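PDB 6I22: Aureochrome1-like protein from Ochromonas danica, which probably senses blue light through a flavin-binding LOV domain of the PAS fold, as in aureochromes, the photoreceptor transcription factors of stramenopile algae. Local coordinates for residues P59-K64 with V81-Y86. Residues are numbered along the deposited sequence; the frame is centred on the assembly and turned at random.
Sequences PETDPK and VVLLNY. With FMN (flavin mononucleotide), chain E.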
ATOM      1  N   PRO A  59      -7.818 -12.761  -8.233  1.00 34.21           N
ATOM      2  CA  PRO A  59      -9.210 -13.198  -8.187  1.00 36.90           C
ATOM      3  C   PRO A  59      -9.815 -13.313  -6.785  1.00 37.94           C
ATOM      4  O   PRO A  59     -10.985 -13.111  -6.667  1.00 38.73           O
ATOM      5  CB  PRO A  59      -9.201 -14.594  -8.845  1.00 38.44           C
ATOM      6  CG  PRO A  59      -7.915 -14.643  -9.638  1.00 37.21           C
ATOM      7  CD  PRO A  59      -6.974 -13.623  -9.072  1.00 35.14           C
ATOM      8  N   GLU A  60      -9.016 -13.660  -5.775  1.00 37.90           N
ATOM      9  CA  GLU A  60      -9.548 -13.809  -4.399  1.00 39.49           C
ATOM     10  C   GLU A  60      -9.505 -12.483  -3.626  1.00 36.74           C
ATOM     11  O   GLU A  60     -10.111 -12.436  -2.568  1.00 38.71           O
ATOM     12  CB  GLU A  60      -8.828 -14.930  -3.679  1.00 41.79           C
ATOM     13  CG  GLU A  60      -9.313 -16.288  -4.117  1.00 47.25           C
ATOM     14  CD  GLU A  60      -8.740 -17.417  -3.275  1.00 51.89           C
ATOM     15  OE1 GLU A  60      -7.518 -17.700  -3.409  1.00 54.58           O
ATOM     16  OE2 GLU A  60      -9.500 -17.988  -2.460  1.00 57.06           O
ATOM     17  N   THR A  61      -8.937 -11.438  -4.194  1.00 34.88           N
ATOM     18  CA  THR A  61      -8.965 -10.069  -3.629  1.00 33.55           C
ATOM     19  C   THR A  61     -10.420  -9.605  -3.632  1.00 35.46           C
ATOM     20  O   THR A  61     -11.098  -9.787  -4.647  1.00 36.12           O
ATOM     21  CB  THR A  61      -8.066  -9.110  -4.405  1.00 31.72           C
ATOM     22  OG1 THR A  61      -6.742  -9.648  -4.479  1.00 30.33           O
ATOM     23  CG2 THR A  61      -8.014  -7.750  -3.740  1.00 32.18           C
ATOM     24  N   ASP A  62     -10.911  -9.073  -2.521  1.00 35.47           N
ATOM     25  CA  ASP A  62     -12.281  -8.504  -2.451  1.00 38.67           C
ATOM     26  C   ASP A  62     -12.289  -7.168  -3.204  1.00 37.80           C
ATOM     27  O   ASP A  62     -11.620  -6.231  -2.793  1.00 35.28           O
ATOM     28  CB  ASP A  62     -12.701  -8.311  -0.998  1.00 40.70           C
ATOM     29  CG  ASP A  62     -14.116  -7.765  -0.856  1.00 44.64           C
ATOM     30  OD1 ASP A  62     -14.787  -7.512  -1.901  1.00 45.87           O
ATOM     31  OD2 ASP A  62     -14.566  -7.655   0.291  1.00 47.10           O
ATOM     32  N   PRO A  63     -13.046  -7.013  -4.316  1.00 39.80           N
ATOM     33  CA  PRO A  63     -13.090  -5.726  -5.015  1.00 39.93           C
ATOM     34  C   PRO A  63     -13.683  -4.565  -4.187  1.00 41.71           C
ATOM     35  O   PRO A  63     -13.403  -3.418  -4.499  1.00 42.48           O
ATOM     36  CB  PRO A  63     -13.972  -6.013  -6.247  1.00 41.94           C
ATOM     37  CG  PRO A  63     -14.789  -7.251  -5.873  1.00 43.92           C
ATOM     38  CD  PRO A  63     -13.882  -8.045  -4.958  1.00 41.97           C
ATOM     39  N   LYS A  64     -14.444  -4.860  -3.141  1.00 43.00           N
ATOM     40  CA  LYS A  64     -15.002  -3.827  -2.230  1.00 45.48           C
ATOM     41  C   LYS A  64     -13.905  -3.218  -1.356  1.00 42.44           C
ATOM     42  O   LYS A  64     -14.016  -2.036  -1.047  1.00 43.41           O
ATOM     43  CB  LYS A  64     -16.087  -4.427  -1.342  1.00 49.90           C
ATOM     44  CG  LYS A  64     -17.279  -4.968  -2.108  1.00 54.40           C
ATOM     45  CD  LYS A  64     -18.467  -5.258  -1.221  1.00 60.05           C
ATOM     46  CE  LYS A  64     -18.078  -5.664   0.188  1.00 61.07           C
ATOM     47  NZ  LYS A  64     -19.276  -6.071   0.964  1.00 66.75           N
ATOM     48  N   VAL A  81      -6.930  -0.540   5.088  1.00 34.86           N
ATOM     49  CA  VAL A  81      -7.778  -1.688   4.680  1.00 35.73           C
ATOM     50  C   VAL A  81      -7.003  -2.965   4.936  1.00 33.78           C
ATOM     51  O   VAL A  81      -5.766  -2.916   4.986  1.00 31.46           O
ATOM     52  CB  VAL A  81      -8.198  -1.602   3.204  1.00 37.55           C
ATOM     53  CG1 VAL A  81      -8.989  -0.342   2.932  1.00 39.95           C
ATOM     54  CG2 VAL A  81      -6.996  -1.727   2.288  1.00 35.88           C
ATOM     55  N   VAL A  82      -7.719  -4.073   5.036  1.00 33.20           N
ATOM     56  CA  VAL A  82      -7.072  -5.404   4.976  1.00 32.80           C
ATOM     57  C   VAL A  82      -7.578  -6.085   3.704  1.00 32.70           C
ATOM     58  O   VAL A  82      -8.795  -6.164   3.525  1.00 33.97           O
ATOM     59  CB  VAL A  82      -7.364  -6.226   6.238  1.00 34.86           C
ATOM     60  CG1 VAL A  82      -6.902  -7.653   6.080  1.00 35.75           C
ATOM     61  CG2 VAL A  82      -6.706  -5.588   7.458  1.00 34.84           C
ATOM     62  N   LEU A  83      -6.669  -6.553   2.878  1.00 32.58           N
ATOM     63  CA  LEU A  83      -7.080  -7.257   1.633  1.00 33.66           C
ATOM     64  C   LEU A  83      -6.055  -8.306   1.245  1.00 32.70           C
ATOM     65  O   LEU A  83      -4.899  -8.257   1.683  1.00 31.06           O
ATOM     66  CB  LEU A  83      -7.409  -6.283   0.495  1.00 34.60           C
ATOM     67  CG  LEU A  83      -6.417  -5.222  -0.009  1.00 36.31           C
ATOM     68  CD1 LEU A  83      -4.972  -5.400   0.385  1.00 36.58           C
ATOM     69  CD2 LEU A  83      -6.569  -4.990  -1.498  1.00 35.77           C
ATOM     70  N   LEU A  84      -6.516  -9.274   0.468  1.00 32.87           N
ATOM     71  CA  LEU A  84      -5.664 -10.392   0.011  1.00 32.41           C
ATOM     72  C   LEU A  84      -4.825  -9.895  -1.153  1.00 30.43           C
ATOM     73  O   LEU A  84      -5.384  -9.279  -2.097  1.00 28.33           O
ATOM     74  CB  LEU A  84      -6.547 -11.566  -0.380  1.00 35.27           C
ATOM     75  CG  LEU A  84      -5.805 -12.890  -0.520  1.00 37.17           C
ATOM     76  CD1 LEU A  84      -5.396 -13.422   0.832  1.00 38.96           C
ATOM     77  CD2 LEU A  84      -6.682 -13.928  -1.161  1.00 40.93           C
ATOM     78  N   ASN A  85      -3.520 -10.138  -1.087  1.00 28.70           N
ATOM     79  CA  ASN A  85      -2.601  -9.789  -2.188  1.00 27.48           C
ATOM     80  C   ASN A  85      -1.832 -11.039  -2.629  1.00 27.30           C
ATOM     81  O   ASN A  85      -1.845 -12.066  -1.916  1.00 29.21           O
ATOM     82  CB  ASN A  85      -1.640  -8.675  -1.798  1.00 26.45           C
ATOM     83  CG  ASN A  85      -2.166  -7.257  -1.951  1.00 26.44           C
ATOM     84  OD1 ASN A  85      -3.290  -7.004  -2.431  1.00 29.55           O
ATOM     85  ND2 ASN A  85      -1.317  -6.342  -1.566  1.00 23.33           N
ATOM     86  N   TYR A  86      -1.263 -10.952  -3.823  1.00 26.66           N
ATOM     87  CA  TYR A  86      -0.546 -12.057  -4.501  1.00 28.14           C
ATOM     88  C   TYR A  86       0.927 -11.681  -4.653  1.00 27.09           C
ATOM     89  O   TYR A  86       1.267 -10.611  -5.151  1.00 27.06           O
ATOM     90  CB  TYR A  86      -1.167 -12.348  -5.867  1.00 29.32           C
ATOM     91  CG  TYR A  86      -2.530 -12.973  -5.830  1.00 31.20           C
ATOM     92  CD1 TYR A  86      -3.635 -12.263  -5.375  1.00 31.04           C
ATOM     93  CD2 TYR A  86      -2.721 -14.282  -6.261  1.00 32.99           C
ATOM     94  CE1 TYR A  86      -4.886 -12.857  -5.323  1.00 32.21           C
ATOM     95  CE2 TYR A  86      -3.975 -14.874  -6.260  1.00 34.52           C
ATOM     96  CZ  TYR A  86      -5.056 -14.157  -5.773  1.00 34.41           C
ATOM     97  OH  TYR A  86      -6.285 -14.742  -5.771  1.00 35.84           O
TER
HETATM   98  N1  FMN E 401      -3.098  -2.000  -3.386  1.00 25.43           N
HETATM   99  C2  FMN E 401      -2.844  -3.269  -3.011  1.00 26.75           C
HETATM  100  O2  FMN E 401      -3.659  -4.156  -3.359  1.00 29.01           O
HETATM  101  N3  FMN E 401      -1.742  -3.578  -2.307  1.00 26.65           N
HETATM  102  C4  FMN E 401      -0.819  -2.674  -1.900  1.00 25.39           C
HETATM  103  O4  FMN E 401       0.190  -2.991  -1.258  1.00 25.86           O
HETATM  104  C4A FMN E 401      -1.027  -1.268  -2.266  1.00 25.17           C
HETATM  105  N5  FMN E 401      -0.164  -0.276  -1.910  1.00 25.10           N
HETATM  106  C5A FMN E 401      -0.447   1.003  -2.267  1.00 22.98           C
HETATM  107  C6  FMN E 401       0.426   2.025  -1.926  1.00 23.03           C
HETATM  108  C7  FMN E 401       0.186   3.345  -2.296  1.00 22.58           C
HETATM  109  C7M FMN E 401       1.167   4.426  -1.867  1.00 24.02           C
HETATM  110  C8  FMN E 401      -1.048   3.640  -3.031  1.00 24.63           C
HETATM  111  C8M FMN E 401      -1.365   5.047  -3.454  1.00 25.49           C
HETATM  112  C9  FMN E 401      -1.919   2.632  -3.401  1.00 24.32           C
HETATM  113  C9A FMN E 401      -1.668   1.318  -3.034  1.00 23.27           C
HETATM  114  N10 FMN E 401      -2.551   0.290  -3.406  1.00 24.67           N
HETATM  115  C10 FMN E 401      -2.254  -1.019  -3.024  1.00 24.95           C
HETATM  116  C1' FMN E 401      -3.814   0.507  -4.095  1.00 27.67           C
HETATM  117  C2' FMN E 401      -3.821   0.642  -5.615  1.00 26.81           C
HETATM  118  O2' FMN E 401      -2.693   1.369  -6.033  1.00 26.26           O
HETATM  119  C3' FMN E 401      -5.069   1.380  -6.088  1.00 28.05           C
HETATM  120  O3' FMN E 401      -5.087   2.701  -5.534  1.00 28.33           O
HETATM  121  C4' FMN E 401      -6.339   0.619  -5.686  1.00 30.84           C
HETATM  122  O4' FMN E 401      -6.310  -0.636  -6.357  1.00 30.42           O
HETATM  123  C5' FMN E 401      -7.639   1.362  -6.049  1.00 31.96           C
HETATM  124  O5' FMN E 401      -7.569   1.941  -7.360  1.00 34.87           O
HETATM  125  P   FMN E 401      -8.204   1.152  -8.654  1.00 43.11           P
HETATM  126  O1P FMN E 401      -7.574  -0.253  -8.691  1.00 40.89           O
HETATM  127  O2P FMN E 401      -9.702   1.134  -8.365  1.00 41.55           O
HETATM  128  O3P FMN E 401      -7.829   2.053  -9.811  1.00 42.28           O
HETATM  129  O   HOH W   1      -6.467 -17.170  -6.439  1.00 38.79           O
HETATM  130  O   HOH W   2      -9.397  -9.195  -0.002  1.00 30.67           O
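Pro59 meets the phenol end of Tyr86 with its ring atom CD, 3.9 Å from CZ, the two side chains crossing at about a right angle. The next residue, Glu60, gives its backbone N-H to Tyr86 OH (2.9 Å, 156° at the hydrogen), while its CB lies against Leu84 CD2 at 3.5 Å. A water beside the phenol oxygen donates to Glu60 OE1. With Thr61 the loop docks on the strand edge: OG1, turned anti to its carbonyl carbon (chi1 -54°), donates to Leu84 O over 2.8 Å, approaching from above the carbonyl plane, and accepts from Gly58 N. Its methyl CG2 faces Leu83 CD2, which in turn lies 3.6 Å from FMN O2. A second water bridges Asp62 N and Leu84 N; the Asp62 carboxylate then N-caps helix 63-74 through Lys64 N. A phenylalanine in place of Tyr86 would probably leave the Glu60 amide without its acceptor and loosen the loop's hold. Strand 79-86, outermost in the antiparallel PAS sheet, pairs with strand 92-103 through Val81, Leu83 and Asn85; Leu84 illustrates how an edge strand's outward C=O and N-H can be satisfied by a side-chain hydroxyl and a water instead of another strand.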